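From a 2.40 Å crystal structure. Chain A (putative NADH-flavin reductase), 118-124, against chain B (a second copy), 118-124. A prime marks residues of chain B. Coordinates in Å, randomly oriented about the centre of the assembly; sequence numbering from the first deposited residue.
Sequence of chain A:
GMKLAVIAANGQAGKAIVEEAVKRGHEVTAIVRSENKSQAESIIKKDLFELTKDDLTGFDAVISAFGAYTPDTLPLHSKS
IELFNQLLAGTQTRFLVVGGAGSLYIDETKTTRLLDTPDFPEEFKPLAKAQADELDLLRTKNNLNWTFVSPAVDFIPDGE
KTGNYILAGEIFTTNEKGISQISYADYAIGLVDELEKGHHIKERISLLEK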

# COMPACT_ATOMS: atom_id res chain seq x y z
N PRO A 118 2.04 -4.21 5.83
CA PRO A 118 1.62 -4.58 4.47
C PRO A 118 0.89 -3.47 3.71
O PRO A 118 0.78 -3.56 2.49
CB PRO A 118 0.69 -5.78 4.70
CG PRO A 118 0.27 -5.68 6.12
CD PRO A 118 1.42 -5.08 6.85
N ASP A 119 0.40 -2.45 4.41
CA ASP A 119 -0.28 -1.34 3.74
C ASP A 119 0.68 -0.23 3.33
O ASP A 119 0.29 0.71 2.64
CB ASP A 119 -1.38 -0.75 4.64
CG ASP A 119 -2.60 -1.65 4.74
OD1 ASP A 119 -2.81 -2.48 3.84
OD2 ASP A 119 -3.36 -1.51 5.72
N PHE A 120 1.94 -0.32 3.76
CA PHE A 120 2.92 0.69 3.39
C PHE A 120 3.21 0.59 1.89
O PHE A 120 3.62 -0.46 1.40
CB PHE A 120 4.21 0.54 4.20
CG PHE A 120 5.18 1.68 4.01
CD1 PHE A 120 5.11 2.80 4.82
CD2 PHE A 120 6.14 1.63 3.01
CE1 PHE A 120 5.99 3.86 4.65
CE2 PHE A 120 7.02 2.68 2.84
CZ PHE A 120 6.95 3.79 3.65
N PRO A 121 2.98 1.69 1.16
CA PRO A 121 3.07 1.71 -0.30
C PRO A 121 4.45 1.29 -0.81
O PRO A 121 5.47 1.76 -0.32
CB PRO A 121 2.77 3.17 -0.66
CG PRO A 121 2.94 3.93 0.59
CD PRO A 121 2.63 3.01 1.71
N GLU A 122 4.45 0.38 -1.78
CA GLU A 122 5.67 -0.23 -2.28
C GLU A 122 6.63 0.79 -2.89
O GLU A 122 7.84 0.67 -2.74
CB GLU A 122 5.33 -1.31 -3.32
CG GLU A 122 6.47 -2.25 -3.64
CD GLU A 122 6.80 -3.19 -2.49
OE1 GLU A 122 5.95 -3.34 -1.58
OE2 GLU A 122 7.90 -3.77 -2.50
N GLU A 123 6.07 1.80 -3.55
CA GLU A 123 6.87 2.83 -4.21
C GLU A 123 7.60 3.74 -3.22
O GLU A 123 8.54 4.44 -3.59
CB GLU A 123 5.99 3.67 -5.14
CG GLU A 123 5.60 2.99 -6.44
CD GLU A 123 6.77 2.82 -7.40
OE1 GLU A 123 7.83 3.44 -7.17
OE2 GLU A 123 6.63 2.05 -8.38
N PHE A 124 7.17 3.74 -1.96
CA PHE A 124 7.81 4.56 -0.94
C PHE A 124 8.95 3.82 -0.25
O PHE A 124 9.73 4.42 0.49
CB PHE A 124 6.80 5.02 0.12
CG PHE A 124 5.86 6.10 -0.34
CD1 PHE A 124 5.93 6.59 -1.63
CD2 PHE A 124 4.92 6.63 0.53
CE1 PHE A 124 5.06 7.59 -2.04
CE2 PHE A 124 4.05 7.62 0.12
CZ PHE A 124 4.12 8.10 -1.17
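Chain B, residues 118-124: PDFPEEF

A carboxylate that enters a partner chain's turn can satisfy a backbone amide that the turn itself leaves free, and the pairing of two copies of this putative NADH-flavin reductase is a compact example. The two segments are related by an exact two-fold axis, so every contact occurs twice. They run antiparallel, with end-to-end directions 175° apart, and the register places Asp119 beside Pro121′ and Pro121 beside Asp119′, with CA of Asp119 and CA of Pro121′ 4.4 Å apart, as are CA of Pro121 and CA of Asp119′.

Neither segment is a strand. Residues 118′ to 121′ form an irregular loop, Phe120′ and Pro121′ being extended (phi/psi -68/122 and -58/132), after which Glu122′ to Phe124′ take helical phi/psi values without the regular bonds. One internal backbone bond closes this last turn, from Phe124′ N to Pro121′ O at 3.1 Å. Neither Glu122′ N nor Glu123′ N makes a backbone bond within the segment. For Glu123′ N the acceptor comes from chain A: Asp119.

The CA-to-CB bond of Asp119 points sideways, but the chi1 m rotamer (-74°) accompanies a carboxylate that comes nearer to chain B. Glu123′ N donates to Asp119 OD1 at 3.1 Å with an N-H...acceptor angle of 169°, a nearly straight hydrogen bond; by symmetry Glu123 N donates to Asp119′ OD1 at the same distance. Glu122′ N also lies 3.1 Å from Asp119 OD1, and it has a well-defined acceptor in a water, 3.1 Å from that nitrogen. The same water donates to Pro118 O at 2.7 Å, so it links the two backbones while satisfying a carbonyl of chain A. Its symmetry counterpart donates to Pro118′ O and accepts from Glu122 N.

A third water lies at the centre of the pair and donates to both Asp119 O and Asp119′ O, each 2.8 Å from the water oxygen. Two carbonyls that could not bond to one another, since both are acceptors, are thus joined by the two protons of a single molecule.

Packing completes the arrangement. Asp119 OD1 approaches Pro121′ CB to 3.7 Å, while Asp119 OD2 lies 3.2 Å from Glu123′ CB, whose bond from CA points toward chain A. The end of Glu122′ leads away, its OE2 being hydrogen-bonded elsewhere in the structure, and the CA-to-CB bond of Phe120′ points away from chain A. The segments together bury 363 Å², with the two aspartates contributing the largest shares.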

# COMPACT_ATOMS: atom_id res chain seq x y z
N PRO B 118 -0.91 -0.21 -7.42
CA PRO B 118 -0.18 -1.10 -6.51
C PRO B 118 0.12 -0.49 -5.13
O PRO B 118 0.44 -1.24 -4.21
CB PRO B 118 1.13 -1.37 -7.27
CG PRO B 118 1.25 -0.27 -8.26
CD PRO B 118 -0.15 0.08 -8.64
N ASP B 119 0.01 0.83 -4.99
CA ASP B 119 0.25 1.47 -3.70
C ASP B 119 -1.02 1.56 -2.85
O ASP B 119 -0.96 1.94 -1.69
CB ASP B 119 0.84 2.87 -3.88
CG ASP B 119 2.30 2.85 -4.31
OD1 ASP B 119 2.98 1.83 -4.07
OD2 ASP B 119 2.76 3.86 -4.88
N PHE B 120 -2.17 1.22 -3.44
CA PHE B 120 -3.42 1.26 -2.69
C PHE B 120 -3.40 0.16 -1.62
O PHE B 120 -3.24 -1.01 -1.93
CB PHE B 120 -4.63 1.09 -3.61
CG PHE B 120 -5.94 1.33 -2.93
CD1 PHE B 120 -6.49 2.61 -2.88
CD2 PHE B 120 -6.63 0.29 -2.32
CE1 PHE B 120 -7.70 2.84 -2.24
CE2 PHE B 120 -7.84 0.52 -1.69
CZ PHE B 120 -8.37 1.79 -1.65
N PRO B 121 -3.56 0.57 -0.35
CA PRO B 121 -3.42 -0.34 0.80
C PRO B 121 -4.39 -1.52 0.73
O PRO B 121 -5.58 -1.34 0.47
CB PRO B 121 -3.72 0.56 2.00
CG PRO B 121 -4.39 1.76 1.45
CD PRO B 121 -3.89 1.94 0.06
N GLU B 122 -3.85 -2.71 0.95
CA GLU B 122 -4.60 -3.95 0.78
C GLU B 122 -5.80 -4.03 1.72
O GLU B 122 -6.85 -4.54 1.35
CB GLU B 122 -3.68 -5.15 1.00
CG GLU B 122 -4.24 -6.47 0.51
CD GLU B 122 -4.31 -6.55 -1.00
OE1 GLU B 122 -3.63 -5.75 -1.68
OE2 GLU B 122 -5.05 -7.42 -1.52
N GLU B 123 -5.63 -3.51 2.94
CA GLU B 123 -6.69 -3.55 3.95
C GLU B 123 -7.87 -2.65 3.61
O GLU B 123 -8.95 -2.80 4.18
CB GLU B 123 -6.12 -3.16 5.32
CG GLU B 123 -5.28 -4.24 5.99
CD GLU B 123 -6.11 -5.44 6.46
OE1 GLU B 123 -7.35 -5.33 6.50
OE2 GLU B 123 -5.51 -6.48 6.79
N PHE B 124 -7.68 -1.71 2.68
CA PHE B 124 -8.76 -0.81 2.28
C PHE B 124 -9.57 -1.39 1.13
O PHE B 124 -10.63 -0.88 0.78
CB PHE B 124 -8.22 0.56 1.88
CG PHE B 124 -7.77 1.41 3.03
CD1 PHE B 124 -7.85 0.95 4.33
CD2 PHE B 124 -7.29 2.70 2.81
CE1 PHE B 124 -7.44 1.73 5.39
CE2 PHE B 124 -6.88 3.49 3.86
CZ PHE B 124 -6.96 3.01 5.16
O HOH W 1 1.77 -1.15 -1.91
O HOH W 2 0.01 -0.04 -0.02
O HOH W 3 -0.79 -2.68 0.53